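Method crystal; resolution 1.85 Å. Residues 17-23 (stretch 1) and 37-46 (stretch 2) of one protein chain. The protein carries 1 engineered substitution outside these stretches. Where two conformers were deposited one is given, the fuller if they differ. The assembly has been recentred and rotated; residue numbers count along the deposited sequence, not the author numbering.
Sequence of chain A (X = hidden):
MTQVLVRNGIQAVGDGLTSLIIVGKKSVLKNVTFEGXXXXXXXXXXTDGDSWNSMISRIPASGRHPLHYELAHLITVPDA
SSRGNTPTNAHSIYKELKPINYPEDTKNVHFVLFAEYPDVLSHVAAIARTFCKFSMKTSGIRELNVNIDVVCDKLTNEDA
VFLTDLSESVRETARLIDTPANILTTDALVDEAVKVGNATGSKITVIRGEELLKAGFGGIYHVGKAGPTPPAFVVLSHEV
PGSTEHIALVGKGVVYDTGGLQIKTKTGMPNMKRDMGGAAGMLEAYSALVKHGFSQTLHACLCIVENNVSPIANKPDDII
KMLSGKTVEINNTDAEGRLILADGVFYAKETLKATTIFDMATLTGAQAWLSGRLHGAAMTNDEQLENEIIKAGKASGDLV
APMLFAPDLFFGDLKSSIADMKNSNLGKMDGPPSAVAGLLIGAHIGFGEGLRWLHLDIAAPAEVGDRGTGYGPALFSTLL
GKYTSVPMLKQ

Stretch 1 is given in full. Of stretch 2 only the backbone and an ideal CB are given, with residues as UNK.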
ATOM      1  N   LEU A  17      -0.819  10.695 -54.142  1.00 23.65           N
ATOM      2  CA  LEU A  17       0.027  11.462 -53.226  1.00 22.80           C
ATOM      3  C   LEU A  17       0.941  10.491 -52.489  1.00 24.00           C
ATOM      4  O   LEU A  17       0.479   9.478 -51.940  1.00 20.60           O
ATOM      5  CB  LEU A  17      -0.828  12.229 -52.217  1.00 23.29           C
ATOM      6  CG  LEU A  17      -0.097  13.283 -51.374  1.00 23.64           C
ATOM      7  CD1 LEU A  17       0.535  14.378 -52.260  1.00 25.84           C
ATOM      8  CD2 LEU A  17      -1.094  13.907 -50.369  1.00 22.70           C
ATOM      9  N   THR A  18       2.230  10.800 -52.510  1.00 20.29           N
ATOM     10  CA  THR A  18       3.265   9.902 -51.983  1.00 21.46           C
ATOM     11  C   THR A  18       4.048  10.603 -50.883  1.00 22.91           C
ATOM     12  O   THR A  18       4.508  11.741 -51.054  1.00 21.41           O
ATOM     13  CB  THR A  18       4.230   9.501 -53.085  1.00 21.68           C
ATOM     14  OG1 THR A  18       3.490   8.815 -54.086  1.00 21.09           O
ATOM     15  CG2 THR A  18       5.347   8.605 -52.552  1.00 21.03           C
ATOM     16  N   SER A  19       4.161   9.924 -49.745  1.00 20.47           N
ATOM     17  CA  SER A  19       5.125  10.277 -48.704  0.50 20.72           C
ATOM     18  C   SER A  19       6.430   9.538 -48.924  1.00 20.10           C
ATOM     19  O   SER A  19       6.426   8.336 -49.208  1.00 21.25           O
ATOM     20  CB  SER A  19       4.614   9.884 -47.316  0.50 15.21           C
ATOM     21  OG  SER A  19       5.652  10.058 -46.362  0.50 14.22           O
ATOM     22  N   LEU A  20       7.544  10.242 -48.769  1.00 18.34           N
ATOM     23  CA  LEU A  20       8.835   9.627 -48.987  1.00 17.61           C
ATOM     24  C   LEU A  20       9.633   9.600 -47.687  1.00 23.26           C
ATOM     25  O   LEU A  20       9.823  10.631 -47.032  1.00 19.96           O
ATOM     26  CB  LEU A  20       9.638  10.408 -50.044  1.00 21.58           C
ATOM     27  CG  LEU A  20      11.106   9.985 -50.195  1.00 21.96           C
ATOM     28  CD1 LEU A  20      11.203   8.585 -50.783  1.00 21.95           C
ATOM     29  CD2 LEU A  20      11.904  10.990 -51.068  1.00 20.29           C
ATOM     30  N   ILE A  21      10.135   8.428 -47.327  1.00 17.83           N
ATOM     31  CA  ILE A  21      11.023   8.348 -46.168  1.00 16.05           C
ATOM     32  C   ILE A  21      12.326   7.666 -46.561  1.00 16.67           C
ATOM     33  O   ILE A  21      12.324   6.515 -47.007  1.00 21.64           O
ATOM     34  CB  ILE A  21      10.332   7.633 -44.970  1.00 19.41           C
ATOM     35  CG1 ILE A  21       9.100   8.437 -44.538  1.00 21.73           C
ATOM     36  CG2 ILE A  21      11.336   7.444 -43.793  1.00 19.00           C
ATOM     37  CD1 ILE A  21       8.213   7.729 -43.585  1.00 32.62           C
ATOM     38  N   ILE A  22      13.432   8.399 -46.418  1.00 15.08           N
ATOM     39  CA  ILE A  22      14.770   7.856 -46.708  1.00 16.27           C
ATOM     40  C   ILE A  22      15.441   7.392 -45.416  1.00 20.13           C
ATOM     41  O   ILE A  22      15.445   8.113 -44.418  1.00 20.96           O
ATOM     42  CB  ILE A  22      15.677   8.913 -47.404  1.00 18.31           C
ATOM     43  CG1 ILE A  22      14.985   9.431 -48.669  1.00 17.65           C
ATOM     44  CG2 ILE A  22      17.085   8.326 -47.732  1.00 16.81           C
ATOM     45  CD1 ILE A  22      15.543  10.781 -49.158  1.00 17.61           C
ATOM     46  N   VAL A  23      15.997   6.183 -45.438  1.00 19.96           N
ATOM     47  CA  VAL A  23      16.582   5.591 -44.234  1.00 19.66           C
ATOM     48  C   VAL A  23      17.996   5.068 -44.485  1.00 21.55           C
ATOM     49  O   VAL A  23      18.245   4.347 -45.461  1.00 19.56           O
ATOM     50  CB  VAL A  23      15.689   4.442 -43.688  1.00 18.60           C
ATOM     51  CG1 VAL A  23      16.245   3.916 -42.326  1.00 20.43           C
ATOM     52  CG2 VAL A  23      14.242   4.910 -43.570  1.00 14.71           C
ATOM     53  N   UNK A  37      18.188   6.815 -60.120  1.00 26.49           N
ATOM     54  CA  UNK A  37      16.845   6.532 -59.607  0.50 28.60           C
ATOM     55  C   UNK A  37      16.583   7.232 -58.274  1.00 28.08           C
ATOM     56  O   UNK A  37      15.460   7.652 -57.997  1.00 29.15           O
ATOM     57  CB  UNK A  37      16.652   5.023 -59.445  0.50 28.60           C
ATOM     58  N   UNK A  38      17.625   7.342 -57.453  1.00 26.28           N
ATOM     59  CA  UNK A  38      17.491   8.023 -56.160  1.00 25.02           C
ATOM     60  C   UNK A  38      17.142   9.497 -56.371  1.00 27.84           C
ATOM     61  O   UNK A  38      16.200  10.012 -55.770  1.00 27.53           O
ATOM     62  CB  UNK A  38      18.780   7.894 -55.346  1.00 25.02           C
ATOM     63  N   UNK A  39      17.884  10.166 -57.255  1.00 26.57           N
ATOM     64  CA  UNK A  39      17.586  11.554 -57.603  1.00 26.59           C
ATOM     65  C   UNK A  39      16.165  11.702 -58.126  1.00 24.67           C
ATOM     66  O   UNK A  39      15.451  12.622 -57.749  1.00 27.99           O
ATOM     67  CB  UNK A  39      18.582  12.067 -58.645  1.00 26.59           C
ATOM     68  N   UNK A  40      15.758  10.783 -58.992  1.00 30.73           N
ATOM     69  CA  UNK A  40      14.405  10.798 -59.537  1.00 34.66           C
ATOM     70  C   UNK A  40      13.359  10.831 -58.420  1.00 33.93           C
ATOM     71  O   UNK A  40      12.399  11.589 -58.484  1.00 28.91           O
ATOM     72  CB  UNK A  40      14.182   9.578 -60.432  1.00 34.66           C
ATOM     73  N   UNK A  41      13.571  10.018 -57.388  1.00 28.62           N
ATOM     74  CA  UNK A  41      12.626   9.894 -56.276  1.00 33.15           C
ATOM     75  C   UNK A  41      12.720  11.076 -55.287  1.00 30.90           C
ATOM     76  O   UNK A  41      11.711  11.560 -54.767  1.00 37.61           O
ATOM     77  CB  UNK A  41      12.876   8.579 -55.535  1.00 33.15           C
ATOM     78  N   UNK A  42      13.925  11.569 -55.049  1.00 31.05           N
ATOM     79  CA  UNK A  42      14.136  12.523 -53.968  1.00 28.88           C
ATOM     80  C   UNK A  42      14.023  13.985 -54.364  1.00 31.93           C
ATOM     81  O   UNK A  42      13.896  14.839 -53.490  1.00 30.49           O
ATOM     82  CB  UNK A  42      15.518  12.287 -53.356  1.00 28.88           C
ATOM     83  N   UNK A  43      14.094  14.294 -55.664  1.00 33.62           N
ATOM     84  CA  UNK A  43      14.237  15.690 -56.079  0.50 33.36           C
ATOM     85  C   UNK A  43      12.961  16.523 -55.968  1.00 31.28           C
ATOM     86  O   UNK A  43      13.014  17.749 -56.032  1.00 36.01           O
ATOM     87  CB  UNK A  43      14.731  15.735 -57.526  0.50 33.36           C
ATOM     88  N   UNK A  44      11.817  15.870 -55.757  1.00 36.07           N
ATOM     89  CA  UNK A  44      10.620  16.560 -55.249  0.50 37.74           C
ATOM     90  C   UNK A  44      10.933  17.332 -53.959  1.00 42.80           C
ATOM     91  O   UNK A  44      10.424  18.430 -53.731  1.00 46.55           O
ATOM     92  CB  UNK A  44       9.495  15.555 -54.997  0.50 37.74           C
ATOM     93  N   UNK A  45      11.779  16.745 -53.112  1.00 37.36           N
ATOM     94  CA  UNK A  45      11.976  17.265 -51.763  1.00 34.34           C
ATOM     95  C   UNK A  45      13.357  17.845 -51.526  1.00 40.48           C
ATOM     96  O   UNK A  45      13.510  18.785 -50.748  1.00 41.98           O
ATOM     97  CB  UNK A  45      11.718  16.155 -50.742  1.00 34.34           C
ATOM     98  N   UNK A  46      14.364  17.287 -52.199  1.00 36.00           N
ATOM     99  CA  UNK A  46      15.738  17.766 -52.069  1.00 36.45           C
ATOM    100  C   UNK A  46      16.204  18.421 -53.385  1.00 40.81           C
ATOM    101  O   UNK A  46      16.107  17.814 -54.455  1.00 35.06           O
ATOM    102  CB  UNK A  46      16.668  16.614 -51.684  1.00 36.45           C
TER

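Stretch 1 is mostly an extended strand. Its alternation points Thr 18, Leu 20 and Ile 22 toward stretch 2, and Ser 19 away from it. The surface on offer is mostly aliphatic, with the backbone oxygen of Thr 18 near one end. The helix of stretch 2 runs at 133° to the strand, nearer antiparallel than parallel, with the axes 10.7 Å apart at closest approach.

Position 37 is helical, and its ideal CB has nothing of stretch 1 within 5.5 Å. The strand sets no requirement, and a polar or charged side chain would do. It is Lys 37. Its carbonyl O accepts the helical bond from N of position 41, at 3.1 Å.

Position 38 is also helical. CA-to-CB points sideways, and no strand atom lies within 5.5 Å of the ideal CB. A small side chain would not reach. A long apolar one, such as Leu, Met or an aromatic, could extend to the tip of Ile 22. The residue is Phe 38, with chi1 in t. Its end comes nearer the strand than its CB direction suggests: CE1 of Phe 38 lies 3.8 Å from CD1 of Ile 22. The methyl sits at the ring edge, near the ring plane.

Positions 39 and 40 are helical and out of reach of the strand. Polar, flexible side chains suit both. They are Lys 39, extended with all four chi angles in t, and Glu 40.

Position 41 points sideways, but its ideal CB is 5.0 Å from CD1 of Leu 20. A modest apolar side chain would close that gap; Val, Ile or Leu are all plausible. It is Val 41. Its CG1 packs 3.6 Å from CD1 of Leu 20.

At position 42 CA-to-CB points sideways. Its CA and that of Leu 20, 7.8 Å apart, are the closest CA pair between the stretches. The ideal CB is already 4.5 Å from both CD2 of Leu 20 and CD1 of Ile 22. Contact needs little more than a methyl, so Ala fits well, though other small residues might also suit. Ala 42 is found. Its CB lies 4.4 Å from CD1 of Ile 22, and its CA is 4.0 Å from CD2 of Leu 20.

Position 43 points away from the strand, which sets no requirement there; a polar side chain is one of many that would do. It is Gln 43.

Position 44 points toward the strand, but across open space. A long polar chain is acceptable. Lys 44 makes no contact; its nearest approach is CG of Lys 44 to CD2 of Leu 20, at 5.8 Å.

Position 45 points toward the strand, with its ideal CB 5.2 Å from CD2 of Leu 20. A large apolar side chain, aromatic or aliphatic, could cover this leucine. Phe 45 does so: its CE2 is 3.8 Å from CB of Leu 20. Its CZ lies 4.3 Å from O of Thr 18, which sits at the ring edge.

Position 46 is beyond contact range, so the strand barely constrains it. Polar and apolar side chains would both be acceptable as far as stretch 1 is concerned. It is Val 46. Its N donates to O of Ala 42, at 2.8 Å.

Stretch 2 (37-46) KFKEVAQKFV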
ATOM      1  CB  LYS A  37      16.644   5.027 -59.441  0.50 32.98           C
ATOM      2  CG  LYS A  37      17.054   4.211 -60.658  0.50 37.11           C
ATOM      3  CD  LYS A  37      15.912   3.350 -61.153  0.50 39.75           C
ATOM      4  CE  LYS A  37      14.959   4.130 -62.050  0.50 42.60           C
ATOM      5  NZ  LYS A  37      13.778   3.317 -62.450  0.50 39.75           N
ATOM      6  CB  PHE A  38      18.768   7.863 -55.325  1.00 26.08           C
ATOM      7  CG  PHE A  38      18.748   8.646 -54.043  1.00 24.37           C
ATOM      8  CD1 PHE A  38      17.677   8.502 -53.152  1.00 25.15           C
ATOM      9  CD2 PHE A  38      19.766   9.542 -53.739  1.00 25.09           C
ATOM     10  CE1 PHE A  38      17.637   9.233 -51.959  1.00 24.53           C
ATOM     11  CE2 PHE A  38      19.741  10.285 -52.553  1.00 26.60           C
ATOM     12  CZ  PHE A  38      18.664  10.123 -51.655  1.00 26.66           C
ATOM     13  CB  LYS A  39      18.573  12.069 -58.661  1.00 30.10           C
ATOM     14  CG  LYS A  39      18.252  13.433 -59.239  1.00 31.83           C
ATOM     15  CD  LYS A  39      19.433  13.888 -60.107  1.00 40.42           C
ATOM     16  CE  LYS A  39      19.135  15.161 -60.874  1.00 45.97           C
ATOM     17  NZ  LYS A  39      20.350  15.591 -61.641  1.00 46.36           N
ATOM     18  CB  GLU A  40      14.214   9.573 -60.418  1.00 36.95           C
ATOM     19  CG  GLU A  40      12.930   9.518 -61.221  1.00 51.92           C
ATOM     20  CD  GLU A  40      12.824   8.216 -62.022  1.00 59.69           C
ATOM     21  OE1 GLU A  40      13.822   7.821 -62.676  1.00 61.25           O
ATOM     22  OE2 GLU A  40      11.746   7.577 -61.982  1.00 64.71           O
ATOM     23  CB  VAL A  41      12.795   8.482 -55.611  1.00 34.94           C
ATOM     24  CG1 VAL A  41      12.309   8.455 -54.182  1.00 43.29           C
ATOM     25  CG2 VAL A  41      12.057   7.432 -56.446  1.00 38.86           C
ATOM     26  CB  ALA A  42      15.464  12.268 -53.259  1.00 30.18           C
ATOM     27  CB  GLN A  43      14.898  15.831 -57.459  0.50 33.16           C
ATOM     28  CG  GLN A  43      14.056  15.338 -58.614  0.50 27.93           C
ATOM     29  CD  GLN A  43      14.765  15.449 -59.971  0.50 28.48           C
ATOM     30  OE1 GLN A  43      14.300  14.906 -60.963  0.50 29.96           O
ATOM     31  NE2 GLN A  43      15.888  16.151 -60.005  0.50 25.80           N
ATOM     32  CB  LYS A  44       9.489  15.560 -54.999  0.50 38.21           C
ATOM     33  CG  LYS A  44       9.802  14.130 -55.426  0.50 38.74           C
ATOM     34  CD  LYS A  44       9.114  13.759 -56.728  0.50 41.66           C
ATOM     35  CE  LYS A  44       9.474  12.348 -57.149  0.50 42.67           C
ATOM     36  NZ  LYS A  44       8.365  11.658 -57.876  0.50 43.59           N
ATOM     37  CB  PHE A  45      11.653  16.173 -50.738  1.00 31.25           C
ATOM     38  CG  PHE A  45      10.278  15.597 -50.896  1.00 28.57           C
ATOM     39  CD1 PHE A  45       9.152  16.369 -50.605  1.00 28.99           C
ATOM     40  CD2 PHE A  45      10.106  14.298 -51.354  1.00 25.09           C
ATOM     41  CE1 PHE A  45       7.875  15.847 -50.750  1.00 28.58           C
ATOM     42  CE2 PHE A  45       8.832  13.762 -51.524  1.00 24.90           C
ATOM     43  CZ  PHE A  45       7.711  14.533 -51.213  1.00 31.11           C
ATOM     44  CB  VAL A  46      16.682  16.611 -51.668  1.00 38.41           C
ATOM     45  CG1 VAL A  46      18.120  17.096 -51.551  1.00 39.67           C
ATOM     46  CG2 VAL A  46      16.208  15.977 -50.337  1.00 38.29           C
TER
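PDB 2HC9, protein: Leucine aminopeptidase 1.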